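Local coordinates for putative DNA ligase-like protein Rv0938/MT0965 (Mycobacterium tuberculosis, PDB 2IRU) that probably repairs DNA double-strand breaks with Ku by non-homologous end joining, represented here by its primase-polymerase domain, at residues A153-A158 with V227-S232; R160-D165 with Q204-A209. One frame throughout, in Å; residues are numbered along the deposited sequence.

Contact 1 of 2, residues A153-A158 with V227-S232; sequences AEVARA and VFVDWS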
loop_
_atom_site.group_PDB
_atom_site.type_symbol
_atom_site.label_atom_id
_atom_site.label_comp_id
_atom_site.label_asym_id
_atom_site.label_seq_id
_atom_site.Cartn_x
_atom_site.Cartn_y
_atom_site.Cartn_z
ATOM N N ALA A 153 17.404 -7.282 3.442
ATOM C CA ALA A 153 16.926 -8.548 2.887
ATOM C C ALA A 153 16.960 -9.645 3.923
ATOM O O ALA A 153 16.005 -10.419 4.030
ATOM C CB ALA A 153 17.771 -8.956 1.653
ATOM N N GLU A 154 18.077 -9.731 4.662
ATOM C CA GLU A 154 18.214 -10.720 5.718
ATOM C C GLU A 154 17.129 -10.500 6.757
ATOM O O GLU A 154 16.524 -11.469 7.223
ATOM C CB GLU A 154 19.588 -10.671 6.381
ATOM C CG GLU A 154 19.667 -11.600 7.598
ATOM C CD GLU A 154 21.029 -11.599 8.303
ATOM O OE1 GLU A 154 21.930 -10.825 7.915
ATOM O OE2 GLU A 154 21.172 -12.396 9.258
ATOM N N VAL A 155 16.885 -9.234 7.119
ATOM C CA VAL A 155 15.832 -8.933 8.092
ATOM C C VAL A 155 14.462 -9.349 7.516
ATOM O O VAL A 155 13.674 -9.983 8.212
ATOM C CB VAL A 155 15.860 -7.457 8.588
ATOM C CG1 VAL A 155 14.643 -7.140 9.491
ATOM C CG2 VAL A 155 17.192 -7.178 9.345
ATOM N N ALA A 156 14.191 -9.034 6.248
ATOM C CA ALA A 156 12.922 -9.495 5.641
ATOM C C ALA A 156 12.738 -11.015 5.682
ATOM O O ALA A 156 11.640 -11.507 6.035
ATOM C CB ALA A 156 12.759 -8.957 4.210
ATOM N N ARG A 157 13.804 -11.738 5.327
ATOM C CA ARG A 157 13.775 -13.204 5.311
ATOM C C ARG A 157 13.551 -13.733 6.725
ATOM O O ARG A 157 12.887 -14.754 6.923
ATOM C CB ARG A 157 15.034 -13.786 4.651
ATOM C CG ARG A 157 15.104 -13.578 3.127
ATOM C CD ARG A 157 16.277 -14.336 2.497
ATOM N NE ARG A 157 17.538 -14.019 3.158
ATOM C CZ ARG A 157 18.389 -13.076 2.763
ATOM N NH1 ARG A 157 18.130 -12.339 1.688
ATOM N NH2 ARG A 157 19.523 -12.893 3.449
ATOM N N ALA A 158 14.098 -13.024 7.714
ATOM C CA ALA A 158 13.887 -13.382 9.117
ATOM C C ALA A 158 12.445 -13.191 9.582
ATOM O O ALA A 158 11.903 -14.029 10.331
ATOM C CB ALA A 158 14.871 -12.631 10.005
ATOM N N VAL A 227 17.448 -2.057 10.977
ATOM C CA VAL A 227 16.130 -2.055 10.334
ATOM C C VAL A 227 15.048 -1.863 11.395
ATOM O O VAL A 227 14.945 -2.633 12.355
ATOM C CB VAL A 227 15.859 -3.351 9.529
ATOM C CG1 VAL A 227 14.436 -3.329 8.883
ATOM C CG2 VAL A 227 16.927 -3.547 8.470
ATOM N N PHE A 228 14.226 -0.839 11.207
ATOM C CA PHE A 228 13.077 -0.650 12.066
ATOM C C PHE A 228 11.944 -1.513 11.495
ATOM O O PHE A 228 11.495 -1.296 10.373
ATOM C CB PHE A 228 12.671 0.830 12.069
ATOM C CG PHE A 228 11.382 1.108 12.780
ATOM C CD1 PHE A 228 10.993 0.353 13.887
ATOM C CD2 PHE A 228 10.549 2.136 12.332
ATOM C CE1 PHE A 228 9.766 0.619 14.562
ATOM C CE2 PHE A 228 9.337 2.410 12.995
ATOM C CZ PHE A 228 8.949 1.645 14.097
ATOM N N VAL A 229 11.554 -2.530 12.254
ATOM C CA VAL A 229 10.470 -3.416 11.844
ATOM C C VAL A 229 9.179 -2.854 12.426
ATOM O O VAL A 229 8.819 -3.150 13.560
ATOM C CB VAL A 229 10.707 -4.862 12.302
ATOM C CG1 VAL A 229 9.584 -5.772 11.875
ATOM C CG2 VAL A 229 11.999 -5.362 11.709
ATOM N N ASP A 230 8.528 -2.027 11.629
ATOM C CA ASP A 230 7.371 -1.284 12.093
ATOM C C ASP A 230 6.107 -2.144 11.941
ATOM O O ASP A 230 5.679 -2.485 10.810
ATOM C CB ASP A 230 7.243 0.037 11.292
ATOM C CG ASP A 230 6.171 0.986 11.862
ATOM O OD1 ASP A 230 5.557 0.677 12.890
ATOM O OD2 ASP A 230 5.924 2.048 11.249
ATOM N N TRP A 231 5.543 -2.485 13.106
ATOM C CA TRP A 231 4.323 -3.279 13.248
ATOM C C TRP A 231 3.098 -2.385 13.415
ATOM O O TRP A 231 1.962 -2.905 13.444
ATOM C CB TRP A 231 4.437 -4.159 14.509
ATOM C CG TRP A 231 4.996 -3.373 15.675
ATOM C CD1 TRP A 231 6.319 -3.286 16.059
ATOM C CD2 TRP A 231 4.261 -2.545 16.590
ATOM N NE1 TRP A 231 6.434 -2.462 17.164
ATOM C CE2 TRP A 231 5.190 -1.984 17.494
ATOM C CE3 TRP A 231 2.904 -2.211 16.727
ATOM C CZ2 TRP A 231 4.801 -1.131 18.532
ATOM C CZ3 TRP A 231 2.522 -1.345 17.757
ATOM C CH2 TRP A 231 3.464 -0.810 18.635
ATOM N N SER A 232 3.313 -1.066 13.520
ATOM C CA SER A 232 2.260 -0.124 13.969
ATOM C C SER A 232 1.174 0.142 12.916
ATOM O O SER A 232 0.069 0.648 13.235
ATOM C CB SER A 232 2.864 1.219 14.417
ATOM O OG SER A 232 3.377 1.936 13.318
#
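Val-155, on the helix 149-164, meets Val-227 and Val-229 of the strand 227-230, a small worked case of helix-on-sheet packing in the primase-polymerase fold. The strand runs between 129-143, antiparallel to it, and 214-215, parallel to it, and the helix covers one side of this sheet.

The contact itself is purely apolar. Val-155 and Val-227 reach toward each other tip to tip, and their forked ends meet methyl to methyl at both prongs: CG2 of Val-155 stands 3.7 Å from CG2 of Val-227, while CG1 of Val-155 lies 3.9 Å from CG1 of Val-227. Because Val-155 holds CG1 opposite its backbone N (chi1 174°), that same methyl can also slant across to Val-229, where it touches CG2 at 3.9 Å. One helix residue thus bridges two strand residues that lie two apart and face it from the same side of the sheet. All three valines are buried, and Leu-141, Phe-139 and Val-214 from the adjoining strands extend the apolar layer around them.

A second non-polar item lies within the strand segment: Phe-228 turns its CB away from the helix, and one face of its ring receives CB of Asp-230, 3.5 Å above the plane and off centre.

Polar interactions come at the end of the strand. Asp-230, by similarity a ligand of the second manganese ion, follows directly on the valine packing. Its carboxylate closes an Asx turn in which one oxygen takes two bonds. The hydroxyl OG of Ser-232 reaches OD1 of Asp-230 at 2.6 Å through the syn lone pair, whereas N of Ser-232 approaches that OD1 at 2.9 Å from above the carboxylate plane, 44° out of it.

Contact 2 of 2, residues R160-D165 with Q204-A209; sequences RDLLAD and QRLEQA
Leu-162 projects from the helix 149-164 toward the helix 192-209, where it is received by Leu-206 and the aliphatic part of Arg-205. The inner, more buried part is the leucine pair: the two side chains pass at a slant, and CD1 of Leu-162 comes within 3.9 Å of CD1 of Leu-206. Leu-206 is buried, and it continues inward onto Val-214 of the strand 214-215. Val-202, one turn earlier on its helix, also touches Leu-162, so the leucine is bordered by several apolar neighbours.

Nearer the surface the partner changes from leucine to arginine, and the packing is tight here too. Leu-162 and Arg-205 slide past each other in opposite directions, with CD2 of Leu-162 lying along the methylene chain, 3.7 Å from CB of Arg-205. The still closer approach modelled between CD2 and the arginine CD is too short for two carbons and is doubtful. Arg-205 leaves the helix with CG anti to its N (chi1 -179°), and the bend at chi3 keeps the guanidinium beside the leucine, NH1 of Arg-205 lying 3.7 Å from CD2 of Leu-162 at an oblique angle. Farther out the contact is loose: NH1 of Arg-205 and OD2 of the exposed Asp-165 carry opposite charges but stay 6.0 Å apart, at most a long-range attraction.

Farther round the same helix surface, Arg-160 forms a side-on salt bridge with the exposed Asp-161, its NE 3.1 Å from OD1 of Asp-161 and its NH2 sharing that oxygen from the same face of the carboxylate. Apolar on the inside and charged toward solvent, the arrangement is that of two neighbouring amphipathic helices packed over a sheet, here in the LigD primase-polymerase domain.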
loop_
_atom_site.group_PDB
_atom_site.type_symbol
_atom_site.label_atom_id
_atom_site.label_comp_id
_atom_site.label_asym_id
_atom_site.label_seq_id
_atom_site.Cartn_x
_atom_site.Cartn_y
_atom_site.Cartn_z
ATOM N N ARG A 160 9.903 -13.286 7.477
ATOM C CA ARG A 160 9.279 -14.366 6.718
ATOM C C ARG A 160 9.396 -15.701 7.469
ATOM O O ARG A 160 8.442 -16.469 7.516
ATOM C CB ARG A 160 9.921 -14.525 5.339
ATOM C CG ARG A 160 9.280 -15.621 4.502
ATOM C CD ARG A 160 10.191 -16.105 3.392
ATOM N NE ARG A 160 11.484 -16.567 3.913
ATOM C CZ ARG A 160 12.563 -16.761 3.164
ATOM N NH1 ARG A 160 12.511 -16.569 1.853
ATOM N NH2 ARG A 160 13.699 -17.151 3.724
ATOM N N ASP A 161 10.564 -15.961 8.040
ATOM C CA ASP A 161 10.812 -17.257 8.675
ATOM C C ASP A 161 9.999 -17.407 9.965
ATOM O O ASP A 161 9.420 -18.475 10.223
ATOM C CB ASP A 161 12.303 -17.447 8.896
ATOM C CG ASP A 161 13.068 -17.688 7.586
ATOM O OD1 ASP A 161 12.438 -17.909 6.522
ATOM O OD2 ASP A 161 14.319 -17.675 7.629
ATOM N N LEU A 162 9.916 -16.330 10.750
ATOM C CA LEU A 162 9.085 -16.336 11.967
ATOM C C LEU A 162 7.608 -16.563 11.628
ATOM O O LEU A 162 6.896 -17.324 12.290
ATOM C CB LEU A 162 9.251 -15.038 12.762
ATOM C CG LEU A 162 10.412 -14.709 13.704
ATOM C CD1 LEU A 162 11.592 -14.123 13.033
ATOM C CD2 LEU A 162 9.919 -13.736 14.766
ATOM N N LEU A 163 7.138 -15.892 10.582
ATOM C CA LEU A 163 5.749 -16.060 10.166
ATOM C C LEU A 163 5.490 -17.489 9.673
ATOM O O LEU A 163 4.426 -18.059 9.939
ATOM C CB LEU A 163 5.380 -15.002 9.122
ATOM C CG LEU A 163 5.385 -13.570 9.681
ATOM C CD1 LEU A 163 5.285 -12.540 8.537
ATOM C CD2 LEU A 163 4.289 -13.332 10.740
ATOM N N ALA A 164 6.481 -18.067 8.997
ATOM C CA ALA A 164 6.370 -19.413 8.426
ATOM C C ALA A 164 6.157 -20.471 9.507
ATOM O O ALA A 164 5.513 -21.505 9.264
ATOM C CB ALA A 164 7.619 -19.749 7.597
ATOM N N ASP A 165 6.704 -20.193 10.689
ATOM C CA ASP A 165 6.567 -21.061 11.859
ATOM C C ASP A 165 5.105 -21.207 12.332
ATOM O O ASP A 165 4.748 -22.227 12.953
ATOM C CB ASP A 165 7.445 -20.531 12.985
ATOM C CG ASP A 165 8.936 -20.650 12.677
ATOM O OD1 ASP A 165 9.293 -21.385 11.730
ATOM O OD2 ASP A 165 9.751 -20.003 13.374
ATOM N N GLN A 204 9.172 -7.754 18.070
ATOM C CA GLN A 204 9.949 -7.865 19.312
ATOM C C GLN A 204 10.742 -9.164 19.370
ATOM O O GLN A 204 11.876 -9.177 19.859
ATOM C CB GLN A 204 9.045 -7.711 20.538
ATOM C CG GLN A 204 8.506 -6.296 20.629
ATOM C CD GLN A 204 7.561 -6.083 21.799
ATOM O OE1 GLN A 204 6.950 -7.026 22.306
ATOM N NE2 GLN A 204 7.432 -4.830 22.223
ATOM N N ARG A 205 10.177 -10.240 18.833
ATOM C CA ARG A 205 10.898 -11.519 18.778
ATOM C C ARG A 205 12.119 -11.428 17.877
ATOM O O ARG A 205 13.207 -11.952 18.220
ATOM C CB ARG A 205 9.975 -12.660 18.335
ATOM C CG ARG A 205 10.573 -14.071 18.262
ATOM C CD ARG A 205 9.538 -15.054 17.630
ATOM N NE ARG A 205 8.201 -14.988 18.247
ATOM C CZ ARG A 205 7.044 -15.205 17.604
ATOM N NH1 ARG A 205 7.016 -15.494 16.302
ATOM N NH2 ARG A 205 5.892 -15.117 18.260
ATOM N N LEU A 206 11.951 -10.747 16.747
ATOM C CA LEU A 206 13.064 -10.536 15.829
ATOM C C LEU A 206 14.136 -9.660 16.466
ATOM O O LEU A 206 15.331 -9.954 16.360
ATOM C CB LEU A 206 12.606 -9.967 14.483
ATOM C CG LEU A 206 13.696 -9.973 13.401
ATOM C CD1 LEU A 206 14.366 -11.356 13.212
ATOM C CD2 LEU A 206 13.092 -9.489 12.092
ATOM N N GLU A 207 13.692 -8.613 17.152
ATOM C CA GLU A 207 14.593 -7.728 17.884
ATOM C C GLU A 207 15.409 -8.476 18.943
ATOM O O GLU A 207 16.620 -8.248 19.095
ATOM C CB GLU A 207 13.790 -6.595 18.517
ATOM C CG GLU A 207 14.582 -5.653 19.423
ATOM C CD GLU A 207 13.721 -4.436 19.763
ATOM O OE1 GLU A 207 12.605 -4.636 20.276
ATOM O OE2 GLU A 207 14.144 -3.298 19.502
ATOM N N GLN A 208 14.758 -9.397 19.646
ATOM C CA GLN A 208 15.448 -10.258 20.615
ATOM C C GLN A 208 16.534 -11.125 19.945
ATOM O O GLN A 208 17.638 -11.325 20.500
ATOM C CB GLN A 208 14.394 -11.128 21.291
ATOM C CG GLN A 208 14.853 -12.023 22.374
ATOM C CD GLN A 208 13.672 -12.711 23.052
ATOM O OE1 GLN A 208 12.509 -12.354 22.812
ATOM N NE2 GLN A 208 13.962 -13.697 23.892
ATOM N N ALA A 209 16.195 -11.636 18.759
ATOM C CA ALA A 209 17.050 -12.518 17.981
ATOM C C ALA A 209 18.253 -11.804 17.353
ATOM O O ALA A 209 19.341 -12.364 17.325
ATOM C CB ALA A 209 16.240 -13.230 16.895
#

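In the fold
Both contacts draw on the helix 149-164, and their centres lie about 9 Å apart; along the chain, contact 2 is nested within the loop that contact 1 closes. Leu-206 joins them: its CD1 sits 3.5 Å from CB of Ala-158, and its CD2 lies 3.8 Å from CG1 of Val-155. Helix-to-helix and helix-to-sheet packing therefore share one apolar layer. Contact 1 is nearer the probable polymerase site: 227-232 itself holds Asp-230, a probable manganese ligand, and the side chain of Val-227 is about 4 Å from that of Leu-141, which probably contributes to substrate binding, and about 6 Å from that of Asp-142, another probable manganese ligand. From Leu-206, Leu-141 is about 7 Å away, between side chains.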